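Local coordinates for rieske iron-sulfur protein soxF (PDB 1JM1) that carries a Rieske-type [2Fe-2S] cluster and probably passes electrons along the archaeal respiratory chain, at residues A[40-45]-A[169-174]. Sequence-based numbering, arbitrary orientation. Where two conformers were deposited one is given.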
ATOM      1  N   THR A  40       7.100   9.902   8.662  1.00 14.72           N
ATOM      2  CA  THR A  40       6.310   9.344   9.784  1.00 18.62           C
ATOM      3  C   THR A  40       4.916   9.620   9.667  1.00 18.30           C
ATOM      4  O   THR A  40       4.057   8.884  10.228  1.00 21.23           O
ATOM      5  CB  THR A  40       6.846   9.797  11.178  0.67 22.52           C
ATOM      6  OG1 THR A  40       6.581  11.145  11.152  0.67 33.71           O
ATOM      7  CG2 THR A  40       8.284   9.415  11.255  0.67 25.23           C
ATOM      8  N   ASP A  41       4.418  10.666   9.037  1.00 19.88           N
ATOM      9  CA  ASP A  41       2.967  10.987   8.932  1.00 19.74           C
ATOM     10  C   ASP A  41       2.235  10.520   7.672  1.00 15.26           C
ATOM     11  O   ASP A  41       1.120  10.983   7.347  1.00 14.49           O
ATOM     12  CB  ASP A  41       2.963  12.606   8.917  1.00 22.15           C
ATOM     13  CG  ASP A  41       3.632  13.354   7.729  1.00 30.59           C
ATOM     14  OD1 ASP A  41       4.181  13.093   6.609  1.00 28.86           O
ATOM     15  OD2 ASP A  41       3.833  14.689   7.618  1.00 33.95           O
ATOM     16  N   GLU A  42       2.832   9.599   6.954  1.00 11.98           N
ATOM     17  CA  GLU A  42       2.327   9.078   5.669  1.00 10.60           C
ATOM     18  C   GLU A  42       1.970   7.611   5.850  1.00 10.54           C
ATOM     19  O   GLU A  42       2.819   6.722   5.719  1.00 11.12           O
ATOM     20  CB  GLU A  42       3.365   9.250   4.580  1.00 11.07           C
ATOM     21  CG  GLU A  42       3.621  10.708   4.208  1.00 11.47           C
ATOM     22  CD  GLU A  42       4.826  10.888   3.344  1.00 10.82           C
ATOM     23  OE1 GLU A  42       5.797  10.137   3.412  1.00 11.88           O
ATOM     24  OE2 GLU A  42       4.786  11.874   2.492  1.00 12.25           O
ATOM     25  N   PRO A  43       0.722   7.307   6.178  1.00 10.79           N
ATOM     26  CA  PRO A  43       0.375   5.933   6.486  1.00 10.76           C
ATOM     27  C   PRO A  43       0.303   5.056   5.247  1.00 10.22           C
ATOM     28  O   PRO A  43      -0.159   5.503   4.200  1.00 10.03           O
ATOM     29  CB  PRO A  43      -1.011   6.074   7.177  1.00 11.63           C
ATOM     30  CG  PRO A  43      -1.596   7.247   6.471  1.00 12.83           C
ATOM     31  CD  PRO A  43      -0.434   8.223   6.279  1.00 12.34           C
ATOM     32  N   CYS A  44       0.729   3.812   5.418  1.00 10.02           N
ATOM     33  CA  CYS A  44       0.777   2.780   4.408  1.00  9.81           C
ATOM     34  C   CYS A  44       0.359   1.473   5.006  1.00 10.09           C
ATOM     35  O   CYS A  44       0.312   1.327   6.236  1.00 10.62           O
ATOM     36  CB  CYS A  44       2.225   2.640   3.873  1.00  9.88           C
ATOM     37  SG  CYS A  44       2.904   4.124   3.095  1.00 10.54           S
ATOM     38  N   PHE A  45       0.124   0.449   4.182  1.00 10.35           N
ATOM     39  CA  PHE A  45      -0.055  -0.901   4.710  1.00 10.72           C
ATOM     40  C   PHE A  45       0.591  -1.907   3.805  1.00 10.29           C
ATOM     41  O   PHE A  45       0.518  -1.805   2.578  1.00 10.60           O
ATOM     42  CB  PHE A  45      -1.540  -1.218   4.958  1.00 11.53           C
ATOM     43  CG  PHE A  45      -2.411  -1.229   3.735  1.00 10.89           C
ATOM     44  CD1 PHE A  45      -2.682  -2.387   3.059  1.00 11.26           C
ATOM     45  CD2 PHE A  45      -2.941  -0.049   3.234  1.00 11.58           C
ATOM     46  CE1 PHE A  45      -3.426  -2.380   1.912  1.00 11.72           C
ATOM     47  CE2 PHE A  45      -3.684  -0.042   2.061  1.00 11.88           C
ATOM     48  CZ  PHE A  45      -3.946  -1.200   1.408  1.00 11.83           C
ATOM     49  N   ALA A 169       4.170   6.388  -7.401  1.00 10.13           N
ATOM     50  CA  ALA A 169       3.410   7.606  -7.656  1.00 10.08           C
ATOM     51  C   ALA A 169       3.447   8.460  -6.446  1.00 10.02           C
ATOM     52  O   ALA A 169       3.638   7.965  -5.297  1.00 10.30           O
ATOM     53  CB  ALA A 169       1.976   7.227  -7.985  1.00 10.94           C
ATOM     54  N   PRO A 170       3.179   9.752  -6.587  1.00 10.62           N
ATOM     55  CA  PRO A 170       2.964  10.626  -5.416  1.00 10.68           C
ATOM     56  C   PRO A 170       1.693  10.239  -4.684  1.00 10.05           C
ATOM     57  O   PRO A 170       0.678   9.849  -5.283  1.00 10.66           O
ATOM     58  CB  PRO A 170       2.788  12.022  -6.059  1.00 11.88           C
ATOM     59  CG  PRO A 170       2.259  11.719  -7.448  1.00 12.22           C
ATOM     60  CD  PRO A 170       2.989  10.478  -7.863  1.00 11.47           C
ATOM     61  N   TYR A 171       1.733  10.412  -3.377  1.00 10.00           N
ATOM     62  CA  TYR A 171       0.545  10.312  -2.533  1.00  9.98           C
ATOM     63  C   TYR A 171      -0.387  11.497  -2.808  1.00 10.40           C
ATOM     64  O   TYR A 171      -0.045  12.450  -3.537  1.00 10.97           O
ATOM     65  CB  TYR A 171       0.978  10.312  -1.070  1.00 10.23           C
ATOM     66  CG  TYR A 171       1.872   9.174  -0.641  1.00  9.90           C
ATOM     67  CD1 TYR A 171       2.722   9.345   0.438  1.00 10.35           C
ATOM     68  CD2 TYR A 171       1.882   7.931  -1.256  1.00 10.05           C
ATOM     69  CE1 TYR A 171       3.535   8.340   0.881  1.00 10.33           C
ATOM     70  CE2 TYR A 171       2.711   6.906  -0.807  1.00 10.03           C
ATOM     71  CZ  TYR A 171       3.539   7.107   0.260  1.00  9.62           C
ATOM     72  OH  TYR A 171       4.336   6.072   0.663  1.00 10.56           O
ATOM     73  N   PHE A 172      -1.574  11.437  -2.231  1.00 10.42           N
ATOM     74  CA  PHE A 172      -2.528  12.528  -2.295  1.00 10.60           C
ATOM     75  C   PHE A 172      -1.872  13.854  -1.982  1.00 11.10           C
ATOM     76  O   PHE A 172      -1.159  14.006  -1.000  1.00 11.45           O
ATOM     77  CB  PHE A 172      -3.634  12.227  -1.269  1.00 11.26           C
ATOM     78  CG  PHE A 172      -4.663  13.343  -1.163  1.00 12.20           C
ATOM     79  CD1 PHE A 172      -5.567  13.586  -2.188  1.00 13.45           C
ATOM     80  CD2 PHE A 172      -4.697  14.139  -0.017  1.00 13.64           C
ATOM     81  CE1 PHE A 172      -6.504  14.615  -2.095  1.00 15.16           C
ATOM     82  CE2 PHE A 172      -5.665  15.170   0.090  1.00 15.08           C
ATOM     83  CZ  PHE A 172      -6.511  15.378  -0.944  1.00 16.32           C
ATOM     84  N   SER A 173      -2.208  14.864  -2.783  1.00 11.98           N
ATOM     85  CA  SER A 173      -1.747  16.241  -2.547  1.00 13.02           C
ATOM     86  C   SER A 173      -2.763  16.946  -1.665  1.00 12.72           C
ATOM     87  O   SER A 173      -3.883  17.224  -2.080  1.00 14.33           O
ATOM     88  CB  SER A 173      -1.656  17.012  -3.868  1.00 15.14           C
ATOM     89  OG  SER A 173      -0.588  16.556  -4.680  1.00 16.46           O
ATOM     90  N   ALA A 174      -2.318  17.250  -0.459  1.00 13.12           N
ATOM     91  CA  ALA A 174      -3.148  17.963   0.528  1.00 13.96           C
ATOM     92  C   ALA A 174      -2.817  19.448   0.457  1.00 15.44           C
ATOM     93  O   ALA A 174      -3.397  20.143  -0.363  1.00 19.83           O
ATOM     94  CB  ALA A 174      -2.936  17.310   1.890  1.00 14.32           C
TER
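Tyr171 turns the CD1-CE1 edge of its ring to the side chain of Glu42, the two crossing at about a right angle, and sets its hydroxyl beside the sulfur of Cys44, a compact example of how a single tyrosine can tie an irregular segment to a strand. Its CB points toward 40-45, and with CG anti to the carbonyl carbon (chi1 -61°) the ring edge meets Glu42. The atoms of Glu42 from CB to the carboxylate all come near this edge, CB and CD each 3.8 Å from CE1 of Tyr171. The carboxylate carbon lies in the ring plane, but the carboxylate itself stands at 87° to it, and its oxygens lie beyond the rim, OE1 nearest CE1 and OE2 nearest CD1 (3.9 Å) of Tyr171. Beyond CG the glutamate chain is extended, and its OE1 is held by the backbone N of Leu39, so the acid closes back on its own loop while its carbons pack against the tyrosine. Replacing Glu42 by an alanine would probably leave the N-H of Leu39 without this acceptor and open a gap along the CD1-CE1 edge of Tyr171.

Glu42 immediately precedes strand 43-48, the middle strand of a three-stranded antiparallel sheet between 32-36 and 87-91, whereas Tyr171 follows strand 161-167 in the long loop leading to the C-terminus. The contact thus joins this sheet to the C-terminal loop in the buried interior, with the Tyr171 side chain about 13 Å from the [2Fe-2S] cluster. Val151 of strand 151-155 touches both Cys44 and Tyr171. Cys44 SG approaches the ring obliquely, 5.2 Å from the centroid of Tyr171, in a sulfur-aromatic contact; it comes closest at OH of Tyr171, 3.4 Å away. That buried hydroxyl has its hydrogen-bond partner elsewhere, in the carbonyl O of Tyr37.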